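Local coordinates for EAL/GGDEF domain protein (Methylococcus capsulatus, PDB 3ICL) that is a GGDEF-domain protein of the nucleotide cyclase clan whose own function is not established, at residues Pro30-Phe35 and Ile84-Ala89. The protein carries 1 engineered substitution. Numbering follows the deposited sequence.
Sequences PVVLLF and ILLNGA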
loop_
_atom_site.group_PDB
_atom_site.type_symbol
_atom_site.label_atom_id
_atom_site.label_comp_id
_atom_site.label_asym_id
_atom_site.label_seq_id
_atom_site.Cartn_x
_atom_site.Cartn_y
_atom_site.Cartn_z
ATOM N N PRO A 30 0.710 -14.770 9.465
ATOM C CA PRO A 30 -0.292 -13.765 9.806
ATOM C C PRO A 30 -0.758 -12.900 8.650
ATOM O O PRO A 30 -0.175 -12.890 7.567
ATOM C CB PRO A 30 0.424 -12.935 10.859
ATOM C CG PRO A 30 1.793 -12.841 10.262
ATOM C CD PRO A 30 2.058 -14.288 9.830
ATOM N N VAL A 31 -1.833 -12.171 8.902
ATOM C CA VAL A 31 -2.354 -11.247 7.921
ATOM C C VAL A 31 -1.565 -9.981 8.198
ATOM O O VAL A 31 -1.344 -9.622 9.359
ATOM C CB VAL A 31 -3.852 -10.956 8.142
ATOM C CG1 VAL A 31 -4.275 -9.769 7.303
ATOM C CG2 VAL A 31 -4.672 -12.176 7.788
ATOM N N VAL A 32 -1.108 -9.327 7.142
ATOM C CA VAL A 32 -0.364 -8.091 7.299
ATOM C C VAL A 32 -0.962 -7.056 6.366
ATOM O O VAL A 32 -1.295 -7.353 5.216
ATOM C CB VAL A 32 1.129 -8.267 6.976
ATOM C CG1 VAL A 32 1.853 -6.927 7.134
ATOM C CG2 VAL A 32 1.736 -9.312 7.898
ATOM N N LEU A 33 -1.097 -5.840 6.874
ATOM C CA LEU A 33 -1.673 -4.749 6.111
ATOM C C LEU A 33 -0.653 -3.635 5.918
ATOM O O LEU A 33 -0.021 -3.184 6.875
ATOM C CB LEU A 33 -2.886 -4.208 6.863
ATOM C CG LEU A 33 -4.096 -3.675 6.105
ATOM C CD1 LEU A 33 -4.636 -4.725 5.138
ATOM C CD2 LEU A 33 -5.153 -3.306 7.130
ATOM N N LEU A 34 -0.473 -3.218 4.671
ATOM C CA LEU A 34 0.430 -2.121 4.355
ATOM C C LEU A 34 -0.454 -0.986 3.859
ATOM O O LEU A 34 -1.382 -1.210 3.088
ATOM C CB LEU A 34 1.436 -2.517 3.264
ATOM C CG LEU A 34 2.728 -3.228 3.695
ATOM C CD1 LEU A 34 2.405 -4.461 4.514
ATOM C CD2 LEU A 34 3.541 -3.594 2.464
ATOM N N PHE A 35 -0.181 0.225 4.328
ATOM C CA PHE A 35 -0.940 1.400 3.921
ATOM C C PHE A 35 0.107 2.295 3.265
ATOM O O PHE A 35 0.980 2.836 3.938
ATOM C CB PHE A 35 -1.550 2.089 5.151
ATOM C CG PHE A 35 -2.934 2.647 4.921
ATOM C CD1 PHE A 35 -3.172 3.578 3.911
ATOM C CD2 PHE A 35 -3.995 2.263 5.741
ATOM C CE1 PHE A 35 -4.448 4.123 3.721
ATOM C CE2 PHE A 35 -5.279 2.803 5.561
ATOM C CZ PHE A 35 -5.504 3.733 4.551
ATOM N N ILE A 84 -2.797 -2.341 1.120
ATOM C CA ILE A 84 -2.247 -3.592 0.633
ATOM C C ILE A 84 -2.427 -4.722 1.640
ATOM O O ILE A 84 -1.934 -4.656 2.764
ATOM C CB ILE A 84 -0.752 -3.381 0.320
ATOM C CG1 ILE A 84 -0.632 -2.309 -0.766
ATOM C CG2 ILE A 84 -0.094 -4.692 -0.074
ATOM C CD1 ILE A 84 0.680 -1.554 -0.756
ATOM N N LEU A 85 -3.139 -5.758 1.225
ATOM C CA LEU A 85 -3.391 -6.914 2.073
ATOM C C LEU A 85 -2.473 -8.075 1.727
ATOM O O LEU A 85 -2.466 -8.551 0.594
ATOM C CB LEU A 85 -4.850 -7.364 1.923
ATOM C CG LEU A 85 -5.233 -8.777 2.378
ATOM C CD1 LEU A 85 -4.901 -8.988 3.855
ATOM C CD2 LEU A 85 -6.723 -8.984 2.128
ATOM N N LEU A 86 -1.686 -8.513 2.705
ATOM C CA LEU A 86 -0.805 -9.655 2.511
ATOM C C LEU A 86 -1.563 -10.834 3.119
ATOM O O LEU A 86 -1.670 -10.972 4.335
ATOM C CB LEU A 86 0.539 -9.430 3.212
ATOM C CG LEU A 86 1.295 -8.179 2.746
ATOM C CD1 LEU A 86 2.674 -8.177 3.369
ATOM C CD2 LEU A 86 1.408 -8.146 1.223
ATOM N N ASN A 87 -2.100 -11.670 2.241
ATOM C CA ASN A 87 -2.915 -12.818 2.626
ATOM C C ASN A 87 -2.074 -13.993 3.124
ATOM O O ASN A 87 -1.948 -15.012 2.440
ATOM C CB ASN A 87 -3.762 -13.215 1.411
ATOM C CG ASN A 87 -4.845 -14.212 1.744
ATOM O OD1 ASN A 87 -5.236 -14.365 2.901
ATOM N ND2 ASN A 87 -5.354 -14.887 0.720
ATOM N N GLY A 88 -1.523 -13.848 4.328
ATOM C CA GLY A 88 -0.660 -14.872 4.891
ATOM C C GLY A 88 0.745 -14.453 4.501
ATOM O O GLY A 88 1.204 -14.751 3.401
ATOM N N ALA A 89 1.431 -13.762 5.406
ATOM C CA ALA A 89 2.763 -13.234 5.127
ATOM C C ALA A 89 3.961 -14.071 5.560
ATOM O O ALA A 89 5.029 -13.525 5.832
ATOM C CB ALA A 89 2.881 -11.835 5.724
#
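Strands 32-38 and 81-86 lie side by side in the central sheet of the GGDEF domain, and residues Val32 to Leu34 pair with Leu86 to Ile84 in antiparallel register. Val32-Leu86 and Leu34-Ile84 are hydrogen-bonded pairs; Leu33-Leu85 between them is non-hydrogen-bonded. Leu34 N donates a hydrogen bond to Ile84 O at 2.8 Å, and Ile84 N returns a bond to Leu34 O. At the other pair, Leu86 N to Val32 O is short (2.8 Å), but the return bond from Val32 N to Leu86 O is weak at 3.3 Å. Leu86 O also accepts Gly88 N, closing an inverse gamma turn centred on Asn87. Past this turn Ala89 N reaches back to Pro30 O (2.8 Å, 160° at the oxygen, in the carbonyl plane). Gly88, with a positive phi of 93°, takes a backbone shape that itself calls for glycine.

On one face, Leu86 has CG beside its backbone N, and chi2 (-172°) extends CD1 to meet both Val32 CB and Leu34 CD1, each at 3.9 Å. Leu34 CB lies against Ile84 CB, while Ala89 CB presses on Val32 CG2 at 3.5 Å. Across the sheet from this layer, Val31 CG1 touches Leu85 CD1 at 3.6 Å, and Leu33 CD1 lies 3.6 Å from Ile84 O and also meets Leu85 CA. Phe13 of helix 10-23 packs on both Leu33 and Leu85, and Leu138 and Leu139 of helix 135-152 also touch Leu33. Strand 32-38 thus lies between 81-86 and 121-127, antiparallel to both, in a mixed five-stranded sheet of order 2-3-1-4-5, the central sheet of the GGDEF domain.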